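Local coordinates for nonribosomal peptide synthase (Streptomyces sp. MJ635-86F5, PDB 5JJP), which adenylates an aliphatic beta-amino acid, probably drawing on ATP to form the acyl adenylate as other ANL-family ligases do, at residues 86-91 with 133-138; 205-210 with 334-339. All blocks are in the same frame, centred on the assembly; numbering follows the deposited sequence.

Contacts 1 and 2 come in series along the chain, contact 1 closing before contact 2 opens, and both fall in the AMP-binding region of this five-layered alpha-beta-alpha-beta-alpha sandwich. Contact 1 lies inside one mixed sheet, pairing its neighbouring parallel strands 87-90 and 134-138. Contact 2 lies at the margin of another, where helix 201-212 meets the turn that leads into strand 338-341, an edge strand of that sheet. Their centres lie about 26 Å apart and their nearest atoms about 13 Å, so they do not touch. Contact 1 is thus sheet framework, whereas the 334-339 side of contact 2 directly follows the YGATE sequence, a hallmark of adenylation domains.

Contact 1 of 2, residues 86-91 with 133-138; sequences RVVLES and ALFLQA
Strands 87-90 and 134-138 run side by side, their axes 16° from parallel, with V87 beside L134 and E90 beside Q137. V88 and E90 turn their N-H groups to L134 O and L136 O, and V88 O receives L136 N at 2.7 Å in the straightest bond of the set (173° at the hydrogen). A133 N to R86 O adds a more bent bond at the start. At the far end A138 N reaches E90 O only weakly (3.2 Å), and a water that donates to E90 O and accepts from A138 N bridges the opening pair.

Apolar packing fills the face carrying V87, L89, L134 and L136. V87 CG1, anti to its backbone N, crosses obliquely to L136 CB at 3.8 Å; L89 and L136 lie alongside, CD1 of L89 being 3.7 Å from CG of L136. On the other face, V88 CG1 meets CD1 of the F135 ring at 3.8 Å.

E90 brings a carboxylate to the F135 ring. Its extended chain sets the group at the edge, OE2 in the ring plane and 3.6 Å from F135 CZ, the two planes 87° apart, an approach in which the negative charge probably meets the weakly positive C-H rim rather than the pi face. R143 fixes this end through a salt bridge from its NE to E90 OE2, and its backbone N holds Q137 OE1.

Strand 111-114 flanks 87-90, and strand 151-156 flanks 134-138. In this beta-alpha-beta arrangement helix 95-107 packs on L89 and S91, while helix 120-130 covers V88, E90 and F135 through L123.

Contact 2 of 2, residues 205-210 with 334-339; sequences IAFHRG and SMAASV
The F207 ring carries CG of M335 over one face, 3.8 Å above the plane and offset toward the rim, and has CE1 of H208 at its edge, in plane. H208 in turn has CD2 of F207 over one of its own faces. S334 O and A336 CB approach the phenyl ring obliquely, A336 CB lying 3.5 Å from F207 CE1.

F207 points from helix 201-212 at the turn, its CG anti to the backbone N (chi1 178°), and M335 crosses it at about a right angle. The methionine chain, also anti at chi1, bends at chi3 (-90°), bringing SD to 3.7 Å from F207 CE2. This gives a CH-pi contact through CG and an oblique Met-aromatic contact through SD.

M335 has positive phi (66°) in a classic gamma turn, closed by a weak bond from A336 N to S334 O at 2.9 Å. S334 OG adds a weak bond to A336 O. Beyond it, A337 and S338 form a classic beta bulge opposite Y329 as strand 338-341 begins.

An alanine here in place of F207 would remove the ring that M335 and A336 pack on and would probably loosen the turn against the helix. M335 also touches D232, which probably corresponds to the aspartate that binds the substrate amino group in related amino acid-adenylating domains. The two segments are held by dispersion and soft sulfur-ring attraction, without hydrogen bonds between them.

Contact 1 of 2, residues 86-91 with 133-138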
loop_
_atom_site.group_PDB
_atom_site.type_symbol
_atom_site.label_atom_id
_atom_site.label_comp_id
_atom_site.label_asym_id
_atom_site.label_seq_id
_atom_site.Cartn_x
_atom_site.Cartn_y
_atom_site.Cartn_z
ATOM N N ARG A 86 18.054 5.420 3.824
ATOM C CA ARG A 86 16.957 4.563 4.287
ATOM C C ARG A 86 16.744 4.589 5.769
ATOM O O ARG A 86 17.675 4.762 6.551
ATOM C CB ARG A 86 17.108 3.136 3.859
ATOM C CG ARG A 86 16.980 2.970 2.341
ATOM C CD ARG A 86 18.346 2.670 1.732
ATOM N NE ARG A 86 19.014 3.855 1.362
ATOM C CZ ARG A 86 20.330 4.045 1.327
ATOM N NH1 ARG A 86 21.224 3.115 1.690
ATOM N NH2 ARG A 86 20.739 5.225 0.900
ATOM N N VAL A 87 15.480 4.465 6.122
ATOM C CA VAL A 87 15.032 4.364 7.479
ATOM C C VAL A 87 14.186 3.087 7.608
ATOM O O VAL A 87 13.279 2.878 6.829
ATOM C CB VAL A 87 14.151 5.567 7.769
ATOM C CG1 VAL A 87 13.503 5.436 9.155
ATOM C CG2 VAL A 87 14.973 6.820 7.663
ATOM N N VAL A 88 14.506 2.205 8.545
ATOM C CA VAL A 88 13.623 1.081 8.868
ATOM C C VAL A 88 12.605 1.626 9.843
ATOM O O VAL A 88 12.979 2.103 10.903
ATOM C CB VAL A 88 14.357 -0.089 9.522
ATOM C CG1 VAL A 88 13.408 -1.222 9.809
ATOM C CG2 VAL A 88 15.450 -0.582 8.607
ATOM N N LEU A 89 11.337 1.572 9.474
ATOM C CA LEU A 89 10.264 2.063 10.308
ATOM C C LEU A 89 9.438 0.860 10.870
ATOM O O LEU A 89 8.723 0.177 10.133
ATOM C CB LEU A 89 9.396 2.999 9.480
ATOM C CG LEU A 89 8.214 3.655 10.131
ATOM C CD1 LEU A 89 8.672 4.439 11.338
ATOM C CD2 LEU A 89 7.512 4.566 9.165
ATOM N N GLU A 90 9.609 0.590 12.159
ATOM C CA GLU A 90 9.021 -0.605 12.773
ATOM C C GLU A 90 7.934 -0.262 13.781
ATOM O O GLU A 90 8.215 0.333 14.818
ATOM C CB GLU A 90 10.092 -1.428 13.452
ATOM C CG GLU A 90 9.590 -2.703 14.112
ATOM C CD GLU A 90 10.747 -3.685 14.374
ATOM O OE1 GLU A 90 11.364 -4.174 13.380
ATOM O OE2 GLU A 90 11.035 -3.990 15.576
ATOM N N SER A 91 6.719 -0.633 13.453
ATOM C CA SER A 91 5.594 -0.314 14.294
ATOM C C SER A 91 4.352 -1.001 13.798
ATOM O O SER A 91 4.202 -1.250 12.598
ATOM C CB SER A 91 5.374 1.214 14.336
ATOM O OG SER A 91 4.134 1.600 14.922
ATOM N N ALA A 133 20.411 4.219 7.561
ATOM C CA ALA A 133 21.064 5.050 8.522
ATOM C C ALA A 133 20.311 5.152 9.843
ATOM O O ALA A 133 20.901 5.568 10.832
ATOM C CB ALA A 133 21.235 6.425 7.951
ATOM N N LEU A 134 19.037 4.750 9.851
ATOM C CA LEU A 134 18.208 4.902 11.068
ATOM C C LEU A 134 17.206 3.773 11.209
ATOM O O LEU A 134 16.561 3.363 10.241
ATOM C CB LEU A 134 17.485 6.236 10.998
ATOM C CG LEU A 134 16.612 6.647 12.205
ATOM C CD1 LEU A 134 17.443 6.895 13.458
ATOM C CD2 LEU A 134 15.833 7.874 11.863
ATOM N N PHE A 135 17.107 3.234 12.405
ATOM C CA PHE A 135 16.066 2.297 12.762
ATOM C C PHE A 135 15.110 3.071 13.663
ATOM O O PHE A 135 15.475 3.482 14.760
ATOM C CB PHE A 135 16.638 1.122 13.505
ATOM C CG PHE A 135 15.601 0.111 13.966
ATOM C CD1 PHE A 135 15.167 -0.870 13.120
ATOM C CD2 PHE A 135 15.059 0.166 15.266
ATOM C CE1 PHE A 135 14.258 -1.802 13.529
ATOM C CE2 PHE A 135 14.158 -0.771 15.695
ATOM C CZ PHE A 135 13.763 -1.767 14.811
ATOM N N LEU A 136 13.894 3.280 13.184
ATOM C CA LEU A 136 12.919 4.178 13.831
ATOM C C LEU A 136 11.731 3.338 14.295
ATOM O O LEU A 136 11.027 2.805 13.466
ATOM C CB LEU A 136 12.447 5.181 12.802
ATOM C CG LEU A 136 11.362 6.134 13.265
ATOM C CD1 LEU A 136 11.765 6.814 14.567
ATOM C CD2 LEU A 136 11.077 7.171 12.203
ATOM N N GLN A 137 11.574 3.140 15.598
ATOM C CA GLN A 137 10.549 2.228 16.104
ATOM C C GLN A 137 9.528 2.961 16.990
ATOM O O GLN A 137 9.753 4.078 17.376
ATOM C CB GLN A 137 11.180 1.023 16.848
ATOM C CG GLN A 137 11.852 1.336 18.150
ATOM C CD GLN A 137 12.575 0.128 18.757
ATOM O OE1 GLN A 137 12.039 -0.980 18.845
ATOM N NE2 GLN A 137 13.781 0.363 19.232
ATOM N N ALA A 138 8.446 2.275 17.337
ATOM C CA ALA A 138 7.380 2.845 18.149
ATOM C C ALA A 138 7.867 3.175 19.530
ATOM O O ALA A 138 8.899 2.670 19.938
ATOM C CB ALA A 138 6.225 1.878 18.243
HETATM O O HOH W 1 7.855 -0.753 17.166
#

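Contact 2 of 2, residues 205-210 with 334-339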
loop_
_atom_site.group_PDB
_atom_site.type_symbol
_atom_site.label_atom_id
_atom_site.label_comp_id
_atom_site.label_asym_id
_atom_site.label_seq_id
_atom_site.Cartn_x
_atom_site.Cartn_y
_atom_site.Cartn_z
ATOM N N ILE A 205 2.178 7.954 -6.401
ATOM C CA ILE A 205 1.183 8.999 -6.656
ATOM C C ILE A 205 0.362 8.644 -7.896
ATOM O O ILE A 205 -0.873 8.810 -7.917
ATOM C CB ILE A 205 1.845 10.368 -6.762
ATOM C CG1 ILE A 205 2.278 10.849 -5.375
ATOM C CG2 ILE A 205 0.872 11.398 -7.323
ATOM C CD1 ILE A 205 3.248 11.983 -5.417
ATOM N N ALA A 206 1.011 8.058 -8.886
ATOM C CA ALA A 206 0.288 7.741 -10.148
ATOM C C ALA A 206 -0.726 6.634 -9.892
ATOM O O ALA A 206 -1.789 6.625 -10.444
ATOM C CB ALA A 206 1.272 7.338 -11.240
ATOM N N PHE A 207 -0.358 5.703 -9.025
ATOM C CA PHE A 207 -1.240 4.694 -8.596
ATOM C C PHE A 207 -2.532 5.284 -7.944
ATOM O O PHE A 207 -3.619 4.949 -8.331
ATOM C CB PHE A 207 -0.548 3.782 -7.631
ATOM C CG PHE A 207 -1.439 2.712 -7.106
ATOM C CD1 PHE A 207 -1.852 1.684 -7.918
ATOM C CD2 PHE A 207 -1.943 2.771 -5.792
ATOM C CE1 PHE A 207 -2.742 0.713 -7.455
ATOM C CE2 PHE A 207 -2.805 1.809 -5.326
ATOM C CZ PHE A 207 -3.197 0.774 -6.153
ATOM N N HIS A 208 -2.380 6.116 -6.919
ATOM C CA HIS A 208 -3.526 6.673 -6.230
ATOM C C HIS A 208 -4.364 7.529 -7.187
ATOM O O HIS A 208 -5.573 7.448 -7.181
ATOM C CB HIS A 208 -3.065 7.442 -5.009
ATOM C CG HIS A 208 -2.453 6.553 -4.001
ATOM N ND1 HIS A 208 -3.170 5.545 -3.394
ATOM C CD2 HIS A 208 -1.172 6.408 -3.597
ATOM C CE1 HIS A 208 -2.369 4.859 -2.604
ATOM N NE2 HIS A 208 -1.144 5.348 -2.729
ATOM N N ARG A 209 -3.704 8.290 -8.051
ATOM C CA ARG A 209 -4.426 9.075 -9.021
ATOM C C ARG A 209 -5.331 8.213 -9.899
ATOM O O ARG A 209 -6.496 8.557 -10.155
ATOM C CB ARG A 209 -3.462 9.839 -9.928
ATOM C CG ARG A 209 -2.883 11.101 -9.346
ATOM C CD ARG A 209 -2.391 11.944 -10.529
ATOM N NE ARG A 209 -1.177 11.414 -11.031
ATOM C CZ ARG A 209 -0.881 10.999 -12.264
ATOM N NH1 ARG A 209 -1.683 11.128 -13.317
ATOM N NH2 ARG A 209 0.347 10.476 -12.424
ATOM N N GLY A 210 -4.760 7.146 -10.447
ATOM C CA GLY A 210 -5.522 6.234 -11.272
ATOM C C GLY A 210 -6.669 5.607 -10.478
ATOM O O GLY A 210 -7.805 5.599 -10.956
ATOM N N SER A 334 4.051 -2.703 -8.558
ATOM C CA SER A 334 3.208 -1.558 -8.986
ATOM C C SER A 334 2.179 -1.131 -7.931
ATOM O O SER A 334 1.335 -0.257 -8.182
ATOM C CB SER A 334 2.452 -1.853 -10.274
ATOM O OG SER A 334 1.616 -2.977 -10.098
ATOM N N MET A 335 2.323 -1.712 -6.745
ATOM C CA MET A 335 1.290 -1.748 -5.698
ATOM C C MET A 335 0.090 -2.555 -6.095
ATOM O O MET A 335 -0.253 -3.490 -5.401
ATOM C CB MET A 335 0.894 -0.356 -5.208
ATOM C CG MET A 335 -0.071 -0.443 -4.032
ATOM S SD MET A 335 -0.046 1.018 -2.967
ATOM C CE MET A 335 1.217 0.591 -1.748
ATOM N N ALA A 336 -0.537 -2.206 -7.220
ATOM C CA ALA A 336 -1.597 -2.996 -7.828
ATOM C C ALA A 336 -1.675 -2.614 -9.284
ATOM O O ALA A 336 -0.969 -1.706 -9.722
ATOM C CB ALA A 336 -2.956 -2.769 -7.154
ATOM N N ALA A 337 -2.501 -3.339 -10.045
ATOM C CA ALA A 337 -2.535 -3.216 -11.501
ATOM C C ALA A 337 -3.958 -3.139 -12.034
ATOM O O ALA A 337 -4.196 -2.519 -13.063
ATOM C CB ALA A 337 -1.753 -4.387 -12.145
ATOM N N SER A 338 -4.899 -3.828 -11.405
ATOM C CA SER A 338 -6.280 -3.809 -11.878
ATOM C C SER A 338 -7.231 -4.003 -10.749
ATOM O O SER A 338 -6.924 -4.650 -9.749
ATOM C CB SER A 338 -6.542 -4.907 -12.920
ATOM O OG SER A 338 -6.700 -6.167 -12.288
ATOM N N VAL A 339 -8.430 -3.461 -10.943
ATOM C CA VAL A 339 -9.491 -3.573 -9.961
ATOM C C VAL A 339 -10.787 -3.866 -10.685
ATOM O O VAL A 339 -11.129 -3.221 -11.633
ATOM C CB VAL A 339 -9.623 -2.309 -9.079
ATOM C CG1 VAL A 339 -9.986 -1.091 -9.902
ATOM C CG2 VAL A 339 -10.673 -2.547 -7.990
#